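Local coordinates for protein putative dehydratase (PDB 2POZ) that is of unknown function but belongs to the mandelate racemase/muconate lactonizing enzyme family of the enolase superfamily and probably acts as a lyase, at residues Leu156-Leu161 against Arg187-Val192; Glu201-Leu206 against Ile227-Glu232. One frame throughout, in Å; residues are numbered along the deposited sequence.

Contact 1. Residues Leu156-Leu161 against Arg187-Val192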
loop_
_atom_site.group_PDB
_atom_site.type_symbol
_atom_site.label_atom_id
_atom_site.label_comp_id
_atom_site.label_asym_id
_atom_site.label_seq_id
_atom_site.Cartn_x
_atom_site.Cartn_y
_atom_site.Cartn_z
ATOM N N LEU A 156 -8.701 -1.433 -38.031
ATOM C CA LEU A 156 -7.330 -1.669 -38.461
ATOM C C LEU A 156 -6.330 -1.457 -37.331
ATOM O O LEU A 156 -6.458 -0.510 -36.550
ATOM C CB LEU A 156 -6.969 -0.701 -39.598
ATOM C CG LEU A 156 -7.865 -0.605 -40.834
ATOM C CD1 LEU A 156 -7.441 0.613 -41.652
ATOM C CD2 LEU A 156 -7.767 -1.878 -41.666
ATOM N N LYS A 157 -5.338 -2.337 -37.242
ATOM C CA LYS A 157 -4.287 -2.183 -36.241
ATOM C C LYS A 157 -2.971 -1.971 -36.972
ATOM O O LYS A 157 -2.732 -2.581 -38.017
ATOM C CB LYS A 157 -4.153 -3.419 -35.337
ATOM C CG LYS A 157 -3.157 -3.171 -34.192
ATOM C CD LYS A 157 -3.141 -4.278 -33.136
ATOM C CE LYS A 157 -2.182 -5.399 -33.492
ATOM N NZ LYS A 157 -2.242 -6.490 -32.462
ATOM N N PHE A 158 -2.114 -1.110 -36.429
ATOM C CA PHE A 158 -0.822 -0.862 -37.058
ATOM C C PHE A 158 0.228 -0.362 -36.073
ATOM O O PHE A 158 -0.092 0.196 -35.027
ATOM C CB PHE A 158 -0.978 0.127 -38.227
ATOM C CG PHE A 158 -1.522 1.471 -37.828
ATOM C CD1 PHE A 158 -0.700 2.591 -37.816
ATOM C CD2 PHE A 158 -2.864 1.619 -37.477
ATOM C CE1 PHE A 158 -1.202 3.847 -37.459
ATOM C CE2 PHE A 158 -3.374 2.868 -37.117
ATOM C CZ PHE A 158 -2.540 3.986 -37.111
ATOM N N TYR A 159 1.487 -0.597 -36.430
ATOM C CA TYR A 159 2.649 -0.201 -35.636
ATOM C C TYR A 159 3.206 1.041 -36.333
ATOM O O TYR A 159 3.723 0.953 -37.444
ATOM C CB TYR A 159 3.668 -1.350 -35.657
ATOM C CG TYR A 159 4.976 -1.076 -34.953
ATOM C CD1 TYR A 159 5.033 -0.932 -33.562
ATOM C CD2 TYR A 159 6.168 -0.982 -35.676
ATOM C CE1 TYR A 159 6.246 -0.706 -32.907
ATOM C CE2 TYR A 159 7.388 -0.758 -35.034
ATOM C CZ TYR A 159 7.418 -0.624 -33.648
ATOM O OH TYR A 159 8.621 -0.436 -33.014
ATOM N N PRO A 160 3.106 2.215 -35.692
ATOM C CA PRO A 160 3.600 3.454 -36.302
ATOM C C PRO A 160 5.020 3.875 -35.956
ATOM O O PRO A 160 5.467 4.945 -36.380
ATOM C CB PRO A 160 2.596 4.476 -35.804
ATOM C CG PRO A 160 2.436 4.050 -34.361
ATOM C CD PRO A 160 2.328 2.513 -34.472
ATOM N N LEU A 161 5.739 3.047 -35.207
ATOM C CA LEU A 161 7.088 3.406 -34.786
ATOM C C LEU A 161 8.247 2.785 -35.573
ATOM O O LEU A 161 9.402 2.923 -35.173
ATOM C CB LEU A 161 7.250 3.081 -33.287
ATOM C CG LEU A 161 6.153 3.575 -32.329
ATOM C CD1 LEU A 161 6.476 3.151 -30.885
ATOM C CD2 LEU A 161 6.028 5.106 -32.427
ATOM N N ARG A 187 2.431 11.652 -37.596
ATOM C CA ARG A 187 1.884 11.907 -38.924
ATOM C C ARG A 187 1.380 10.618 -39.557
ATOM O O ARG A 187 0.408 10.633 -40.309
ATOM C CB ARG A 187 2.938 12.559 -39.830
ATOM C CG ARG A 187 3.355 13.953 -39.371
ATOM C CD ARG A 187 2.181 14.922 -39.409
ATOM N NE ARG A 187 2.470 16.171 -38.702
ATOM C CZ ARG A 187 1.605 17.170 -38.548
ATOM N NH1 ARG A 187 0.381 17.080 -39.054
ATOM N NH2 ARG A 187 1.961 18.255 -37.873
ATOM N N ARG A 188 2.041 9.502 -39.257
ATOM C CA ARG A 188 1.616 8.218 -39.797
ATOM C C ARG A 188 0.237 7.862 -39.242
ATOM O O ARG A 188 -0.640 7.406 -39.979
ATOM C CB ARG A 188 2.612 7.114 -39.427
ATOM C CG ARG A 188 3.935 7.146 -40.175
ATOM C CD ARG A 188 4.882 6.112 -39.575
ATOM N NE ARG A 188 6.109 5.935 -40.345
ATOM C CZ ARG A 188 7.219 5.390 -39.854
ATOM N NH1 ARG A 188 7.247 4.982 -38.590
ATOM N NH2 ARG A 188 8.294 5.233 -40.628
ATOM N N VAL A 189 0.048 8.065 -37.938
ATOM C CA VAL A 189 -1.237 7.760 -37.317
ATOM C C VAL A 189 -2.318 8.682 -37.897
ATOM O O VAL A 189 -3.424 8.238 -38.219
ATOM C CB VAL A 189 -1.174 7.926 -35.768
ATOM C CG1 VAL A 189 -2.525 7.598 -35.149
ATOM C CG2 VAL A 189 -0.110 6.998 -35.190
ATOM N N LYS A 190 -1.986 9.960 -38.044
ATOM C CA LYS A 190 -2.927 10.930 -38.591
ATOM C C LYS A 190 -3.271 10.619 -40.045
ATOM O O LYS A 190 -4.414 10.788 -40.459
ATOM C CB LYS A 190 -2.357 12.348 -38.479
ATOM C CG LYS A 190 -3.304 13.436 -39.002
ATOM C CD LYS A 190 -2.758 14.829 -38.716
ATOM C CE LYS A 190 -3.769 15.911 -39.076
ATOM N NZ LYS A 190 -4.018 15.973 -40.545
ATOM N N ALA A 191 -2.289 10.164 -40.819
ATOM C CA ALA A 191 -2.530 9.825 -42.217
ATOM C C ALA A 191 -3.510 8.653 -42.306
ATOM O O ALA A 191 -4.363 8.616 -43.193
ATOM C CB ALA A 191 -1.224 9.468 -42.912
ATOM N N VAL A 192 -3.386 7.697 -41.387
ATOM C CA VAL A 192 -4.284 6.546 -41.374
ATOM C C VAL A 192 -5.708 6.989 -41.041
ATOM O O VAL A 192 -6.665 6.541 -41.675
ATOM C CB VAL A 192 -3.823 5.469 -40.348
ATOM C CG1 VAL A 192 -4.887 4.387 -40.202
ATOM C CG2 VAL A 192 -2.523 4.836 -40.816
#
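The Phe-158 ring takes the CG2 methyl of Val-192 over one face and has the CA of Val-189 at its edge, near the ring plane. The methyl is displaced toward the rim, CG2 of Val-192 sitting 4.0 Å from the Phe-158 ring centroid and 22° off the normal, a CH-pi contact made tip to tip. Phe-158 has its CG between the backbone N and the carbonyl carbon (chi1 60°), which starts the ring off toward the helix. The second flat group, the Arg-188 guanidinium, meets the Pro-160 carbonyl at its edge: NH1 donates to Pro-160 O over 2.8 Å at an N-H...O angle of 154°. The oxygen lies in the guanidinium plane, whereas NH1 stands well above the plane of the carbonyl. Here helix 179-196 covers strand 155-158, as expected of a beta-alpha unit in the barrel domain of the enolase superfamily; within the contact, the axes of strand 156-158 and helix 187-192 come within 11.0 Å of each other and run nearly antiparallel. Arg-188 also gives NH1 to Ala-162 O and pairs NH2 with Asp-136, so an alanine here would probably leave the Pro-160 and Ala-162 carbonyls without this donor and Asp-136 without its charged mate. Val-189 bridges the ring and Pro-160: its CG2 lies 3.7 Å from Pro-160 CB, and its CG1 comes within 4.1 Å of Phe-158 CZ.

Contact 2. Residues Glu201-Leu206 against Ile227-Glu232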
loop_
_atom_site.group_PDB
_atom_site.type_symbol
_atom_site.label_atom_id
_atom_site.label_comp_id
_atom_site.label_asym_id
_atom_site.label_seq_id
_atom_site.Cartn_x
_atom_site.Cartn_y
_atom_site.Cartn_z
ATOM N N GLU A 201 -12.382 1.949 -36.872
ATOM C CA GLU A 201 -11.758 1.831 -35.562
ATOM C C GLU A 201 -10.269 1.604 -35.792
ATOM O O GLU A 201 -9.876 0.768 -36.601
ATOM C CB GLU A 201 -12.350 0.651 -34.785
ATOM C CG GLU A 201 -13.866 0.671 -34.705
ATOM C CD GLU A 201 -14.432 -0.452 -33.853
ATOM O OE1 GLU A 201 -13.992 -1.615 -34.012
ATOM O OE2 GLU A 201 -15.331 -0.173 -33.030
ATOM N N LEU A 202 -9.440 2.356 -35.085
ATOM C CA LEU A 202 -8.004 2.220 -35.237
ATOM C C LEU A 202 -7.335 1.759 -33.946
ATOM O O LEU A 202 -7.591 2.299 -32.872
ATOM C CB LEU A 202 -7.394 3.552 -35.677
ATOM C CG LEU A 202 -7.917 4.119 -37.001
ATOM C CD1 LEU A 202 -7.215 5.438 -37.295
ATOM C CD2 LEU A 202 -7.680 3.121 -38.123
HETATM N N MSE A 203 -6.486 0.749 -34.061
HETATM C CA MSE A 203 -5.753 0.249 -32.909
HETATM C C MSE A 203 -4.284 0.563 -33.167
HETATM O O MSE A 203 -3.761 0.298 -34.248
HETATM C CB MSE A 203 -5.937 -1.264 -32.741
HETATM C CG MSE A 203 -7.328 -1.705 -32.298
HETATM SE SE MSE A 203 -8.720 -1.477 -33.652
HETATM C CE MSE A 203 -10.129 -2.519 -32.797
ATOM N N VAL A 204 -3.624 1.147 -32.180
ATOM C CA VAL A 204 -2.220 1.488 -32.317
ATOM C C VAL A 204 -1.360 0.564 -31.455
ATOM O O VAL A 204 -1.456 0.567 -30.223
ATOM C CB VAL A 204 -1.969 2.962 -31.912
ATOM C CG1 VAL A 204 -0.481 3.238 -31.817
ATOM C CG2 VAL A 204 -2.598 3.891 -32.944
ATOM N N ASP A 205 -0.531 -0.237 -32.114
ATOM C CA ASP A 205 0.374 -1.153 -31.425
ATOM C C ASP A 205 1.742 -0.479 -31.317
ATOM O O ASP A 205 2.340 -0.110 -32.333
ATOM C CB ASP A 205 0.478 -2.471 -32.206
ATOM C CG ASP A 205 1.542 -3.415 -31.642
ATOM O OD1 ASP A 205 1.916 -3.288 -30.455
ATOM O OD2 ASP A 205 1.999 -4.296 -32.396
ATOM N N LEU A 206 2.217 -0.291 -30.086
ATOM C CA LEU A 206 3.514 0.336 -29.864
ATOM C C LEU A 206 4.608 -0.718 -29.692
ATOM O O LEU A 206 5.798 -0.405 -29.701
ATOM C CB LEU A 206 3.461 1.263 -28.642
ATOM C CG LEU A 206 2.444 2.409 -28.744
ATOM C CD1 LEU A 206 2.616 3.364 -27.560
ATOM C CD2 LEU A 206 2.633 3.161 -30.061
ATOM N N ILE A 227 -8.520 6.867 -30.980
ATOM C CA ILE A 227 -7.891 5.552 -30.975
ATOM C C ILE A 227 -8.663 4.557 -30.108
ATOM O O ILE A 227 -8.966 4.834 -28.951
ATOM C CB ILE A 227 -6.432 5.667 -30.454
ATOM C CG1 ILE A 227 -5.671 6.737 -31.251
ATOM C CG2 ILE A 227 -5.735 4.322 -30.527
ATOM C CD1 ILE A 227 -5.635 6.505 -32.751
ATOM N N CYS A 228 -8.979 3.396 -30.673
ATOM C CA CYS A 228 -9.706 2.361 -29.940
ATOM C C CYS A 228 -8.852 1.938 -28.731
ATOM O O CYS A 228 -9.308 1.972 -27.583
ATOM C CB CYS A 228 -9.979 1.174 -30.865
ATOM S SG CYS A 228 -11.035 -0.109 -30.160
ATOM N N PHE A 229 -7.618 1.527 -28.993
ATOM C CA PHE A 229 -6.703 1.170 -27.917
ATOM C C PHE A 229 -5.243 1.181 -28.370
ATOM O O PHE A 229 -4.948 1.151 -29.570
ATOM C CB PHE A 229 -7.076 -0.194 -27.287
ATOM C CG PHE A 229 -6.881 -1.389 -28.191
ATOM C CD1 PHE A 229 -5.603 -1.829 -28.537
ATOM C CD2 PHE A 229 -7.980 -2.130 -28.625
ATOM C CE1 PHE A 229 -5.422 -2.986 -29.292
ATOM C CE2 PHE A 229 -7.809 -3.297 -29.384
ATOM C CZ PHE A 229 -6.526 -3.725 -29.716
ATOM N N VAL A 230 -4.340 1.273 -27.399
ATOM C CA VAL A 230 -2.912 1.252 -27.663
ATOM C C VAL A 230 -2.411 -0.061 -27.055
ATOM O O VAL A 230 -2.712 -0.375 -25.900
ATOM C CB VAL A 230 -2.182 2.469 -27.015
ATOM C CG1 VAL A 230 -2.252 2.394 -25.495
ATOM C CG2 VAL A 230 -0.738 2.503 -27.468
ATOM N N GLU A 231 -1.665 -0.828 -27.843
ATOM C CA GLU A 231 -1.138 -2.118 -27.411
ATOM C C GLU A 231 0.315 -2.044 -26.943
ATOM O O GLU A 231 1.153 -1.377 -27.570
ATOM C CB GLU A 231 -1.258 -3.125 -28.557
ATOM C CG GLU A 231 -0.814 -4.536 -28.209
ATOM C CD GLU A 231 -0.940 -5.481 -29.393
ATOM O OE1 GLU A 231 -1.863 -5.278 -30.209
ATOM O OE2 GLU A 231 -0.125 -6.428 -29.499
ATOM N N GLU A 232 0.604 -2.741 -25.845
ATOM C CA GLU A 232 1.941 -2.775 -25.260
ATOM C C GLU A 232 2.632 -1.411 -25.286
ATOM O O GLU A 232 3.643 -1.241 -25.960
ATOM C CB GLU A 232 2.822 -3.794 -25.994
ATOM C CG GLU A 232 2.395 -5.247 -25.835
ATOM C CD GLU A 232 3.391 -6.205 -26.470
ATOM O OE1 GLU A 232 3.742 -5.997 -27.652
ATOM O OE2 GLU A 232 3.820 -7.164 -25.790
#
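Four backbone hydrogen bonds join residues 201-206 to residues 227-232. Leu-202 O accepts from Cys-228 N at 2.8 Å, and Val-204 O accepts from Glu-231 N at the same 2.8 Å. In return Val-204 N and Leu-206 N donate to Phe-229 O and Glu-231 O, so Val-204 is gripped through both its N-H and its carbonyl. The Asp-205 and Glu-231 carboxylates stack with planes 15° apart, Asp-205 OD1 lying 3.9 Å from Glu-231 OE2. Each has a stronger partner elsewhere: Asp-205 OD1 accepts from Ser-207 N, and Glu-231 OE1 forms a salt bridge with Lys-157. Strands 201-205 and 227-231, linked through helix 212-222, make a parallel beta-alpha-beta unit of the barrel, and acidic groups ending successive strands are consistent with the metal-binding carboxylates of enolase superfamily relatives. On the sheet face that carries these acids, selenomethionine Met-203 sets its CG over a face of the Phe-229 ring, 3.5 Å from the centroid. A bend at chi2 (70°) places SE obliquely to that ring, and CE ends 3.7 Å from Cys-228 SG. On the face of Val-204 and Val-230, Leu-206 CG presses on Val-230 CG2 at 3.4 Å, closer than usual carbon contact. Val-204 CG2 meets the CG2 and CD1 methyls of Ile-227, each at 4.0 Å, while Phe-218 and Cys-219 of helix 212-222 meet Leu-206.

Contact 1 closes before contact 2 opens along the chain, helix 179-196 being followed by strand 201-205, and their centres lie about 9 Å apart. Both rest on the same parallel sheet, in which strand 201-205 is flanked by 155-158 and 227-231. They touch by backbone, Leu-156 O lying 2.8 Å from Met-203 N in a probable hydrogen bond, and by side chains across one face of the sheet, where the Lys-157 to Glu-231 bridge spans strand 201-205. Contact 1 thus packs a helix against one side of the barrel wall, and contact 2 stitches the wall itself, an example of how consecutive beta-alpha units build a barrel.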